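Local coordinates for DUF2442 domain-containing protein (Nitrosomonas europaea, PDB 2AUW) that is of unknown function but may bind DNA, and joins a small antiparallel sheet to a helical region, at residues B[83-86]-B[90-93]. Residues are numbered along the deposited sequence; the frame is centred on the assembly and turned at random.
Sequences AKEQ and VSHE
Ser91 OG donates a short hydrogen bond of 2.5 Å to Glu85 OE2. The hydroxyl meets the carboxylate at its anti lone pair, on the side away from OE1. Ser91 CB also rests against the stem of the glutamate, 3.8 Å from Glu85 CG. A water bound between the two segments donates to Glu85 OE2 at 2.6 Å and to Glu93 OE1 at 2.6 Å. These two carboxylate oxygens, Glu85 OE2 and Glu93 OE1, lie 4.5 Å apart. The water bridges them and probably eases the repulsion between like charges. Glu85 OE2 thus takes two donors, the hydroxyl and the water.

Two features place the groups. Glu85 CG is anti to the carbonyl carbon (chi1 -70°), and the chain runs on extended beyond it, which carries the carboxylate across to the serine. Ser91 is the N-cap of helix 92-101, and its OG also bonds to Met94 N, so one hydroxyl serves both the helix start and the glutamate. With Glu85 replaced by an alanine, the Ser91 hydroxyl would probably lose its acceptor across the contact and the water one of its two anchors.

One residue before Glu85, Lys84 sets its CB 4.3 Å from Ser91 CB, while its NZ leads away to a salt bridge with Glu30. The contact spans the short connection between helix 76-86 and helix 92-101. Ser91, His92 and Glu93 also touch Ala81, one turn earlier on helix 76-86. Ala83, Lys84 and Gln86 of the same helix also pack on strand 31-35 of the three-stranded sheet.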
ATOM      1  N   ALA B  83      12.010  14.753 -16.959  1.00 20.96           N
ATOM      2  CA  ALA B  83      11.039  15.189 -17.950  1.00 21.85           C
ATOM      3  C   ALA B  83      10.149  16.247 -17.318  1.00 22.34           C
ATOM      4  O   ALA B  83       9.864  17.304 -17.931  1.00 22.13           O
ATOM      5  CB  ALA B  83      10.201  13.988 -18.457  1.00 22.75           C
ATOM      6  N   LYS B  84       9.696  15.981 -16.086  1.00 22.33           N
ATOM      7  CA  LYS B  84       8.859  16.969 -15.360  1.00 23.88           C
ATOM      8  C   LYS B  84       9.611  18.292 -15.114  1.00 24.23           C
ATOM      9  O   LYS B  84       9.111  19.399 -15.410  1.00 24.20           O
ATOM     10  CB  LYS B  84       8.345  16.395 -14.036  1.00 23.57           C
ATOM     11  CG  LYS B  84       7.296  15.271 -14.207  1.00 26.31           C
ATOM     12  CD  LYS B  84       6.253  15.659 -15.258  1.00 30.77           C
ATOM     13  CE  LYS B  84       5.244  14.545 -15.522  1.00 31.10           C
ATOM     14  NZ  LYS B  84       4.162  14.724 -14.554  1.00 33.46           N
ATOM     15  N   GLU B  85      10.818  18.169 -14.573  1.00 24.09           N
ATOM     16  CA  GLU B  85      11.662  19.321 -14.244  1.00 24.44           C
ATOM     17  C   GLU B  85      11.961  20.184 -15.483  1.00 26.11           C
ATOM     18  O   GLU B  85      11.811  21.426 -15.458  1.00 27.35           O
ATOM     19  CB  GLU B  85      12.929  18.813 -13.555  1.00 24.03           C
ATOM     20  CG  GLU B  85      12.648  18.252 -12.136  1.00 22.64           C
ATOM     21  CD  GLU B  85      13.791  17.433 -11.584  1.00 29.12           C
ATOM     22  OE1 GLU B  85      14.896  17.531 -12.166  1.00 28.91           O
ATOM     23  OE2 GLU B  85      13.609  16.703 -10.568  1.00 24.60           O
ATOM     24  N   GLN B  86      12.277  19.535 -16.588  1.00 26.80           N
ATOM     25  CA  GLN B  86      12.528  20.255 -17.842  1.00 28.92           C
ATOM     26  C   GLN B  86      11.293  20.972 -18.403  1.00 30.23           C
ATOM     27  O   GLN B  86      11.436  21.904 -19.197  1.00 31.67           O
ATOM     28  CB  GLN B  86      13.135  19.330 -18.896  1.00 28.14           C
ATOM     29  CG  GLN B  86      14.551  18.909 -18.594  1.00 27.44           C
ATOM     30  CD  GLN B  86      15.078  17.948 -19.625  1.00 26.79           C
ATOM     31  OE1 GLN B  86      14.579  17.894 -20.755  1.00 25.91           O
ATOM     32  NE2 GLN B  86      16.079  17.161 -19.243  1.00 22.40           N
ATOM     33  N   VAL B  90       7.047  20.483 -10.891  1.00 28.33           N
ATOM     34  CA  VAL B  90       7.665  19.908  -9.698  1.00 26.34           C
ATOM     35  C   VAL B  90       7.704  18.383  -9.793  1.00 24.87           C
ATOM     36  O   VAL B  90       6.656  17.737  -9.974  1.00 25.88           O
ATOM     37  CB  VAL B  90       6.873  20.357  -8.465  1.00 26.09           C
ATOM     38  CG1 VAL B  90       7.478  19.773  -7.162  1.00 25.54           C
ATOM     39  CG2 VAL B  90       6.805  21.903  -8.447  1.00 29.13           C
ATOM     40  N   SER B  91       8.892  17.785  -9.666  1.00 23.72           N
ATOM     41  CA  SER B  91       9.003  16.336  -9.732  1.00 21.97           C
ATOM     42  C   SER B  91       8.800  15.703  -8.366  1.00 21.86           C
ATOM     43  O   SER B  91       8.973  16.349  -7.317  1.00 20.58           O
ATOM     44  CB  SER B  91      10.376  15.881 -10.294  1.00 22.52           C
ATOM     45  OG  SER B  91      11.384  16.367  -9.397  1.00 22.40           O
ATOM     46  N   HIS B  92       8.466  14.414  -8.389  1.00 20.97           N
ATOM     47  CA  HIS B  92       8.447  13.608  -7.166  1.00 21.17           C
ATOM     48  C   HIS B  92       9.822  13.536  -6.462  1.00 21.78           C
ATOM     49  O   HIS B  92       9.875  13.365  -5.244  1.00 21.86           O
ATOM     50  CB  HIS B  92       7.949  12.185  -7.484  1.00 21.06           C
ATOM     51  CG  HIS B  92       8.955  11.345  -8.196  1.00 18.60           C
ATOM     52  ND1 HIS B  92       9.222  11.484  -9.538  1.00 19.51           N
ATOM     53  CD2 HIS B  92       9.762  10.348  -7.749  1.00 20.34           C
ATOM     54  CE1 HIS B  92      10.159  10.619  -9.888  1.00 21.22           C
ATOM     55  NE2 HIS B  92      10.503   9.918  -8.818  1.00 19.61           N
ATOM     56  N   GLU B  93      10.910  13.650  -7.230  1.00 22.42           N
ATOM     57  CA  GLU B  93      12.276  13.704  -6.655  1.00 23.07           C
ATOM     58  C   GLU B  93      12.550  14.979  -5.888  1.00 23.35           C
ATOM     59  O   GLU B  93      13.124  14.927  -4.812  1.00 23.69           O
ATOM     60  CB  GLU B  93      13.348  13.486  -7.724  1.00 22.86           C
ATOM     61  CG  GLU B  93      13.342  12.078  -8.264  1.00 24.85           C
ATOM     62  CD  GLU B  93      14.503  11.777  -9.195  1.00 27.56           C
ATOM     63  OE1 GLU B  93      15.300  12.667  -9.518  1.00 29.76           O
ATOM     64  OE2 GLU B  93      14.606  10.630  -9.615  1.00 26.94           O
TER
HETATM   65  O   HOH W   1      15.619  15.270  -9.645  1.00 29.08           O